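Local structure of tumor necrosis factor ligand superfamily member 13 (Mus musculus, 1U5X) at residues I52-S57 with Y102-F107; V7-P12 with G132-F137; V11-T16 with E25-P30. The protein acts as a secreted, homotrimeric cytokine (APRIL) that binds the receptors TACI and BCMA and takes part in regulating tumor cell growth. All blocks are in the same frame, centred on the assembly; numbering follows the deposited sequence.

Contact 1: residues I52-S57 with Y102-F107; sequences IYLLYS and YSAGVF
Tyr56 and Ala104 form the apolar centre, their CB atoms 3.6 Å apart where the backbones of two antiparallel strands come closest. The same face carries Leu54 and Val106, met through Leu54 CD1 and Val106 CG2 at 4.1 Å, and at its end Ile52 CG2 presses tightly on Val106 CG1. In Ile52 and Val106 alike the touching methyl is anti to its own backbone N. From the other end Tyr102 reaches back beside Ala104: its CG is anti to the backbone N (chi1 -180°), and the side chains of Tyr102 and Tyr56 cross at a slant, with Tyr102 OH 3.4 Å from Tyr56 CB. The opposite face holds Leu55 and Phe107, where Leu55 CB lies at the rim of the Phe107 ring, 4.5 Å from CD2.

Outward of this packing, six backbone hydrogen bonds fix the register, in reciprocal pairs joining Tyr53 to Phe107, Leu55 to Gly105 and Ser57 to Ser103. The straightest is Leu55 N to Gly105 O at 2.9 Å, with 173° at the hydrogen. The non-hydrogen-bonded positions contribute CA-H...O contacts, among them Ala104 CA to Leu55 O at 3.1 Å.

Four polar side-chain ends find partners beyond the pair. Tyr53 OH bonds Asp49 O and Ser57 OG bonds Gln70. Tyr56 OH bonds His9 of its own chain and also Val106 N of the third subunit, while Ser103 OG bonds Gln58 of the second. Tyr102 meets Tyr102 of both other subunits edge-to-face. Both faces thus have partners in other chains: on the Leu55 face, Leu55 packs inside the subunit while Ser103 and Phe107 also reach the second. This is characteristic of strands C and F in the inner sheet of the TNF jelly roll, on which the trimer is built.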
# COMPACT_ATOMS: atom_id res chain seq x y z
N ILE A 52 -9.94 6.43 -14.63
CA ILE A 52 -9.54 5.42 -13.68
C ILE A 52 -8.30 5.91 -12.92
O ILE A 52 -7.33 6.38 -13.51
CB ILE A 52 -9.27 4.08 -14.44
CG1 ILE A 52 -10.59 3.53 -15.01
CG2 ILE A 52 -8.60 3.09 -13.55
CD1 ILE A 52 -10.43 2.29 -15.88
N TYR A 53 -8.36 5.84 -11.59
CA TYR A 53 -7.31 6.39 -10.75
C TYR A 53 -6.90 5.40 -9.71
O TYR A 53 -7.73 4.73 -9.13
CB TYR A 53 -7.86 7.59 -9.97
CG TYR A 53 -8.21 8.78 -10.82
CD1 TYR A 53 -9.45 8.88 -11.44
CD2 TYR A 53 -7.31 9.84 -10.95
CE1 TYR A 53 -9.79 10.00 -12.19
CE2 TYR A 53 -7.65 10.98 -11.71
CZ TYR A 53 -8.87 11.04 -12.33
OH TYR A 53 -9.18 12.16 -13.05
N LEU A 54 -5.60 5.34 -9.48
CA LEU A 54 -5.06 4.80 -8.25
C LEU A 54 -5.23 5.86 -7.17
O LEU A 54 -4.80 7.02 -7.35
CB LEU A 54 -3.59 4.50 -8.45
CG LEU A 54 -2.83 3.99 -7.21
CD1 LEU A 54 -3.38 2.65 -6.74
CD2 LEU A 54 -1.31 3.90 -7.53
N LEU A 55 -5.88 5.47 -6.06
CA LEU A 55 -6.11 6.33 -4.92
C LEU A 55 -5.46 5.66 -3.74
O LEU A 55 -5.70 4.50 -3.48
CB LEU A 55 -7.63 6.45 -4.67
CG LEU A 55 -8.26 7.50 -3.79
CD1 LEU A 55 -7.51 8.79 -3.70
CD2 LEU A 55 -9.70 7.73 -4.28
N TYR A 56 -4.63 6.39 -3.02
CA TYR A 56 -3.96 5.84 -1.84
C TYR A 56 -4.16 6.80 -0.67
O TYR A 56 -4.26 8.01 -0.86
CB TYR A 56 -2.48 5.56 -2.09
CG TYR A 56 -1.62 6.75 -2.50
CD1 TYR A 56 -1.05 7.57 -1.56
CD2 TYR A 56 -1.40 7.01 -3.85
CE1 TYR A 56 -0.24 8.65 -1.96
CE2 TYR A 56 -0.64 8.07 -4.28
CZ TYR A 56 -0.03 8.88 -3.32
OH TYR A 56 0.72 9.94 -3.77
N SER A 57 -4.20 6.24 0.54
CA SER A 57 -4.47 6.97 1.76
C SER A 57 -3.69 6.34 2.88
O SER A 57 -3.75 5.14 3.10
CB SER A 57 -5.95 6.90 2.09
OG SER A 57 -6.20 7.33 3.43
N TYR A 102 -2.35 2.17 6.06
CA TYR A 102 -2.28 2.48 4.63
C TYR A 102 -3.25 1.58 3.85
O TYR A 102 -3.31 0.37 4.11
CB TYR A 102 -0.85 2.22 4.11
CG TYR A 102 -0.64 2.51 2.63
CD1 TYR A 102 -0.99 1.56 1.66
CD2 TYR A 102 -0.13 3.73 2.19
CE1 TYR A 102 -0.84 1.83 0.29
CE2 TYR A 102 0.03 3.98 0.81
CZ TYR A 102 -0.30 3.04 -0.11
OH TYR A 102 -0.17 3.20 -1.49
N SER A 103 -3.96 2.16 2.89
CA SER A 103 -4.72 1.36 1.90
C SER A 103 -4.79 2.11 0.60
O SER A 103 -4.51 3.32 0.54
CB SER A 103 -6.12 1.01 2.45
OG SER A 103 -6.84 0.14 1.57
N ALA A 104 -5.09 1.39 -0.46
CA ALA A 104 -5.11 1.98 -1.79
C ALA A 104 -5.82 1.04 -2.75
O ALA A 104 -5.89 -0.17 -2.53
CB ALA A 104 -3.70 2.20 -2.28
N GLY A 105 -6.35 1.59 -3.81
CA GLY A 105 -6.93 0.79 -4.87
C GLY A 105 -7.24 1.58 -6.11
O GLY A 105 -7.03 2.80 -6.12
N VAL A 106 -7.74 0.89 -7.13
CA VAL A 106 -8.00 1.51 -8.42
C VAL A 106 -9.48 1.61 -8.65
O VAL A 106 -10.18 0.62 -8.54
CB VAL A 106 -7.36 0.74 -9.56
CG1 VAL A 106 -7.66 1.40 -10.86
CG2 VAL A 106 -5.87 0.72 -9.37
N PHE A 107 -9.93 2.83 -8.97
CA PHE A 107 -11.36 3.13 -9.07
C PHE A 107 -11.69 4.05 -10.22
O PHE A 107 -10.90 4.94 -10.58
CB PHE A 107 -11.83 3.78 -7.77
CG PHE A 107 -11.56 2.94 -6.57
CD1 PHE A 107 -12.44 1.94 -6.22
CD2 PHE A 107 -10.40 3.14 -5.80
CE1 PHE A 107 -12.18 1.13 -5.13
CE2 PHE A 107 -10.15 2.34 -4.69
CZ PHE A 107 -11.05 1.35 -4.37

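Contact 2: residues V7-P12 with G132-F137; sequences VLHLVP and GTFLGF
Leu10 meets Leu135 with CB, CG and CD1, and Phe137 with CD1 alone. Its CB lies 3.4 Å from Leu135 O, the same oxygen that accepts the N-H of Leu10 at 2.8 Å. CG, placed anti to the carbonyl carbon and beside the backbone N (chi1 -55°), stays near that oxygen. Beyond it CD1 meets Leu135 CD2 at 3.8 Å, the two leucines running alongside each other in the same direction, and also touches the rim of the Phe137 ring, 4.1 Å from CE1. Leu8 CD2 approaches the same ring at CD1, giving one apolar face made of Leu8, Leu10, Leu135 and Phe137.

His9 is on the other face, across from Gly136. Its imidazole comes to Phe134 instead, with His9 CE1 3.7 Å from Phe134 CD1 and the rings meeting at an oblique angle, planes at 35°. ND1 is held by Tyr56 OH, which together with the Phe134 contact restrains the rotation of the ring. Reciprocal backbone bonds at Leu8 with Phe137 and Leu10 with Leu135 define the antiparallel register. Past them Pro12, without an N-H, sets CD 3.2 Å from Thr133 O and CG against Thr133 CG2.

Strand 7-12 lies between 134-139 and 24-34, and 134-139 in turn lies between it and 51-61. The leucine and phenylalanine face packs on Leu38, Ala40 and Val45, residues of strands 38-41 and 44-47, whereas His9 and Phe134 touch Phe107 and Ala104 of the third subunit.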
# COMPACT_ATOMS: atom_id res chain seq x y z
N VAL A 7 -1.18 13.50 -11.58
CA VAL A 7 -1.01 13.07 -10.20
C VAL A 7 -1.31 14.19 -9.21
O VAL A 7 -1.26 15.38 -9.55
CB VAL A 7 0.41 12.48 -9.90
CG1 VAL A 7 0.85 11.47 -11.01
CG2 VAL A 7 1.42 13.54 -9.75
N LEU A 8 -1.64 13.78 -7.98
CA LEU A 8 -1.87 14.73 -6.86
C LEU A 8 -1.49 14.06 -5.57
O LEU A 8 -1.99 13.02 -5.27
CB LEU A 8 -3.35 15.17 -6.82
CG LEU A 8 -3.77 16.22 -5.79
CD1 LEU A 8 -3.10 17.54 -6.03
CD2 LEU A 8 -5.31 16.36 -5.78
N HIS A 9 -0.57 14.66 -4.81
CA HIS A 9 -0.18 14.16 -3.51
C HIS A 9 -0.45 15.29 -2.52
O HIS A 9 0.03 16.40 -2.69
CB HIS A 9 1.29 13.73 -3.47
CG HIS A 9 1.70 13.07 -2.19
ND1 HIS A 9 1.49 11.72 -1.94
CD2 HIS A 9 2.32 13.57 -1.09
CE1 HIS A 9 2.01 11.43 -0.75
NE2 HIS A 9 2.51 12.53 -0.22
N LEU A 10 -1.23 14.96 -1.50
CA LEU A 10 -1.76 15.88 -0.52
C LEU A 10 -1.34 15.49 0.89
O LEU A 10 -1.22 14.28 1.21
CB LEU A 10 -3.28 15.82 -0.56
CG LEU A 10 -3.97 16.05 -1.89
CD1 LEU A 10 -5.36 15.44 -1.86
CD2 LEU A 10 -4.04 17.52 -2.18
N VAL A 11 -1.12 16.50 1.71
CA VAL A 11 -0.75 16.30 3.11
C VAL A 11 -1.60 17.20 4.00
O VAL A 11 -2.30 18.09 3.51
CB VAL A 11 0.76 16.59 3.32
CG1 VAL A 11 1.59 15.65 2.45
CG2 VAL A 11 1.08 18.03 3.05
N PRO A 12 -1.61 16.97 5.32
CA PRO A 12 -2.47 17.77 6.18
C PRO A 12 -2.06 19.23 6.36
O PRO A 12 -0.87 19.59 6.38
CB PRO A 12 -2.39 17.05 7.53
CG PRO A 12 -1.88 15.65 7.21
CD PRO A 12 -0.91 15.92 6.08
N GLY A 132 3.53 10.97 7.63
CA GLY A 132 2.67 9.95 8.23
C GLY A 132 1.20 9.88 7.80
O GLY A 132 0.60 8.81 7.81
N THR A 133 0.64 11.02 7.42
CA THR A 133 -0.75 11.12 6.99
C THR A 133 -0.72 11.81 5.63
O THR A 133 -0.20 12.90 5.50
CB THR A 133 -1.54 11.94 8.00
OG1 THR A 133 -1.53 11.26 9.24
CG2 THR A 133 -2.99 12.04 7.64
N PHE A 134 -1.25 11.14 4.61
CA PHE A 134 -1.26 11.66 3.27
C PHE A 134 -2.32 11.00 2.42
O PHE A 134 -2.91 9.98 2.80
CB PHE A 134 0.16 11.59 2.66
CG PHE A 134 0.78 10.23 2.69
CD1 PHE A 134 0.44 9.28 1.75
CD2 PHE A 134 1.77 9.93 3.63
CE1 PHE A 134 1.04 8.02 1.77
CE2 PHE A 134 2.35 8.68 3.63
CZ PHE A 134 2.02 7.76 2.71
N LEU A 135 -2.58 11.61 1.27
CA LEU A 135 -3.63 11.19 0.37
C LEU A 135 -3.17 11.48 -1.04
O LEU A 135 -2.69 12.57 -1.34
CB LEU A 135 -4.91 11.99 0.64
CG LEU A 135 -6.10 11.69 -0.31
CD1 LEU A 135 -6.61 10.27 -0.14
CD2 LEU A 135 -7.23 12.71 -0.03
N GLY A 136 -3.29 10.50 -1.93
CA GLY A 136 -2.91 10.78 -3.29
C GLY A 136 -3.62 10.02 -4.38
O GLY A 136 -4.34 9.06 -4.14
N PHE A 137 -3.40 10.51 -5.60
CA PHE A 137 -4.10 10.09 -6.82
C PHE A 137 -3.14 9.96 -7.99
O PHE A 137 -2.31 10.84 -8.20
CB PHE A 137 -5.14 11.15 -7.26
CG PHE A 137 -6.23 11.44 -6.24
CD1 PHE A 137 -5.96 12.19 -5.11
CD2 PHE A 137 -7.53 11.00 -6.43
CE1 PHE A 137 -6.94 12.45 -4.20
CE2 PHE A 137 -8.51 11.28 -5.52
CZ PHE A 137 -8.21 11.98 -4.39

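Contact 3: residues V11-T16 with E25-P30; sequences VPVNIT and EVMWQP
Met27 O takes the N-H of Val13 at 2.8 Å, nearly straight (166° at the hydrogen), and the CA-H of Pro12 approaches it as well, with CA 3.5 Å away. Met27 N in turn gives its hydrogen to Asn14 O at 2.9 Å, so the two polar groups of Met27 are matched by two successive residues of the facing strand. Reciprocal pairs of backbone bonds flank this irregularity, Val11 with Gln29 and Thr16 with Glu25, the bond from Thr16 N-H to Glu25 O being bent.

Gln29 adds a side-chain bond. Its CG sits between the backbone N and the carbonyl carbon (chi1 55°), 3.8 Å from Val11 CG2, and the chain then runs out extended to bring NE2 within 3.0 Å of Pro12 O. That N-H arrives above the carbonyl plane, 43° out of it, and the bond is bent.

The hydrophobic side is carried by Pro12 and Val26, which lie side by side with Pro12 CB 3.8 Å from Val26 CG1. That same methyl stands over the centre of the Trp28 ring, 3.6 Å above its plane, while Val11 CA lies at the ring's edge. On the other face of the hairpin Thr16 CG2 meets Met27 CG at 3.8 Å, the side chains crossing at about a right angle.

Leu128 adds to the cover on Pro12 and Ile15, and no other subunit touches these segments. Asn14 is a predicted N-glycosylation site, carrying no sugar in this structure. Val13 and Asn14 both face Met27 where the chain turns a corner, consistent with a classic beta bulge whose second bond is long, within an antiparallel hairpin, the A-A' pair of the TNF jelly roll.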
# COMPACT_ATOMS: atom_id res chain seq x y z
N VAL A 11 -1.12 16.50 1.71
CA VAL A 11 -0.75 16.30 3.11
C VAL A 11 -1.60 17.20 4.00
O VAL A 11 -2.30 18.09 3.51
CB VAL A 11 0.76 16.59 3.32
CG1 VAL A 11 1.59 15.65 2.45
CG2 VAL A 11 1.08 18.03 3.05
N PRO A 12 -1.61 16.97 5.32
CA PRO A 12 -2.47 17.77 6.18
C PRO A 12 -2.06 19.23 6.36
O PRO A 12 -0.87 19.59 6.38
CB PRO A 12 -2.39 17.05 7.53
CG PRO A 12 -1.88 15.65 7.21
CD PRO A 12 -0.91 15.92 6.08
N VAL A 13 -3.07 20.07 6.52
CA VAL A 13 -2.88 21.43 7.01
C VAL A 13 -3.35 21.51 8.47
O VAL A 13 -2.73 22.18 9.30
CB VAL A 13 -3.59 22.49 6.13
CG1 VAL A 13 -3.28 22.31 4.70
CG2 VAL A 13 -5.07 22.53 6.32
N ASN A 14 -4.46 20.85 8.77
CA ASN A 14 -4.97 20.72 10.13
C ASN A 14 -6.04 19.63 10.19
O ASN A 14 -6.54 19.15 9.16
CB ASN A 14 -5.50 22.04 10.73
CG ASN A 14 -6.83 22.46 10.15
OD1 ASN A 14 -6.95 22.66 8.96
ND2 ASN A 14 -7.83 22.65 11.01
N ILE A 15 -6.38 19.24 11.40
CA ILE A 15 -7.32 18.17 11.64
C ILE A 15 -8.57 18.78 12.27
O ILE A 15 -8.47 19.43 13.31
CB ILE A 15 -6.64 17.16 12.57
CG1 ILE A 15 -5.53 16.42 11.80
CG2 ILE A 15 -7.64 16.17 13.15
CD1 ILE A 15 -4.35 16.09 12.64
N THR A 16 -9.73 18.62 11.61
CA THR A 16 -11.01 19.11 12.13
C THR A 16 -11.86 17.98 12.67
O THR A 16 -12.02 16.96 12.03
CB THR A 16 -11.82 19.89 11.05
OG1 THR A 16 -12.16 19.04 9.95
CG2 THR A 16 -11.00 21.01 10.43
N GLU A 25 -11.99 14.70 10.14
CA GLU A 25 -11.48 14.81 8.78
C GLU A 25 -10.19 15.62 8.79
O GLU A 25 -9.76 16.12 9.81
CB GLU A 25 -12.53 15.42 7.85
CG GLU A 25 -13.69 14.50 7.47
CD GLU A 25 -14.85 15.23 6.79
OE1 GLU A 25 -15.68 15.85 7.50
OE2 GLU A 25 -14.94 15.14 5.53
N VAL A 26 -9.56 15.70 7.63
CA VAL A 26 -8.31 16.38 7.45
C VAL A 26 -8.50 17.47 6.40
O VAL A 26 -9.08 17.23 5.34
CB VAL A 26 -7.26 15.35 6.95
CG1 VAL A 26 -5.90 15.99 6.73
CG2 VAL A 26 -7.17 14.20 7.95
N MET A 27 -8.04 18.66 6.70
CA MET A 27 -7.92 19.70 5.69
C MET A 27 -6.63 19.43 4.90
O MET A 27 -5.57 19.32 5.51
CB MET A 27 -7.88 21.06 6.36
CG MET A 27 -9.12 21.36 7.15
SD MET A 27 -10.47 21.69 6.04
CE MET A 27 -10.31 23.48 5.82
N TRP A 28 -6.72 19.30 3.58
CA TRP A 28 -5.60 18.87 2.72
C TRP A 28 -4.99 20.05 1.95
O TRP A 28 -5.68 21.02 1.61
CB TRP A 28 -6.07 17.82 1.72
CG TRP A 28 -6.60 16.55 2.34
CD1 TRP A 28 -7.90 16.19 2.48
CD2 TRP A 28 -5.83 15.50 2.94
NE1 TRP A 28 -8.00 14.97 3.11
CE2 TRP A 28 -6.74 14.53 3.43
CE3 TRP A 28 -4.45 15.29 3.15
CZ2 TRP A 28 -6.33 13.38 4.08
CZ3 TRP A 28 -4.05 14.12 3.81
CH2 TRP A 28 -4.99 13.18 4.26
N GLN A 29 -3.68 19.96 1.69
CA GLN A 29 -2.96 20.92 0.86
C GLN A 29 -2.10 20.11 -0.13
O GLN A 29 -1.50 19.09 0.25
CB GLN A 29 -2.06 21.86 1.68
CG GLN A 29 -1.05 21.14 2.59
CD GLN A 29 -0.16 22.08 3.37
OE1 GLN A 29 0.11 23.19 2.92
NE2 GLN A 29 0.30 21.65 4.55
N PRO A 30 -2.06 20.51 -1.39
CA PRO A 30 -1.19 19.84 -2.36
C PRO A 30 0.28 20.13 -2.16
O PRO A 30 0.66 21.29 -1.95
CB PRO A 30 -1.66 20.38 -3.70
CG PRO A 30 -2.26 21.68 -3.38
CD PRO A 30 -2.85 21.58 -2.02

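Contacts 1 and 2 join through the neighbouring strands 51-61 and 134-139: Tyr56 O lies 2.9 Å from Gly136 N, and Tyr56 OH 2.7 Å from His9 ND1, both probable hydrogen bonds. Their centres are about 11 Å apart, and both supply residues to the interface with the third subunit. Contact 3 shares Val11 and Pro12 with contact 2 and packs on it through Trp28, whose CH2 lies 3.8 Å from Leu135 CB. It stays about 18 Å from contact 1 between centres, across the chain's middle. The strand order is 24-34, 7-16, 134-139, 51-61, 99-109, running from the hairpin, whose 11-16 and 25-30 segments no other subunit touches, to strand 99-109 at the interface.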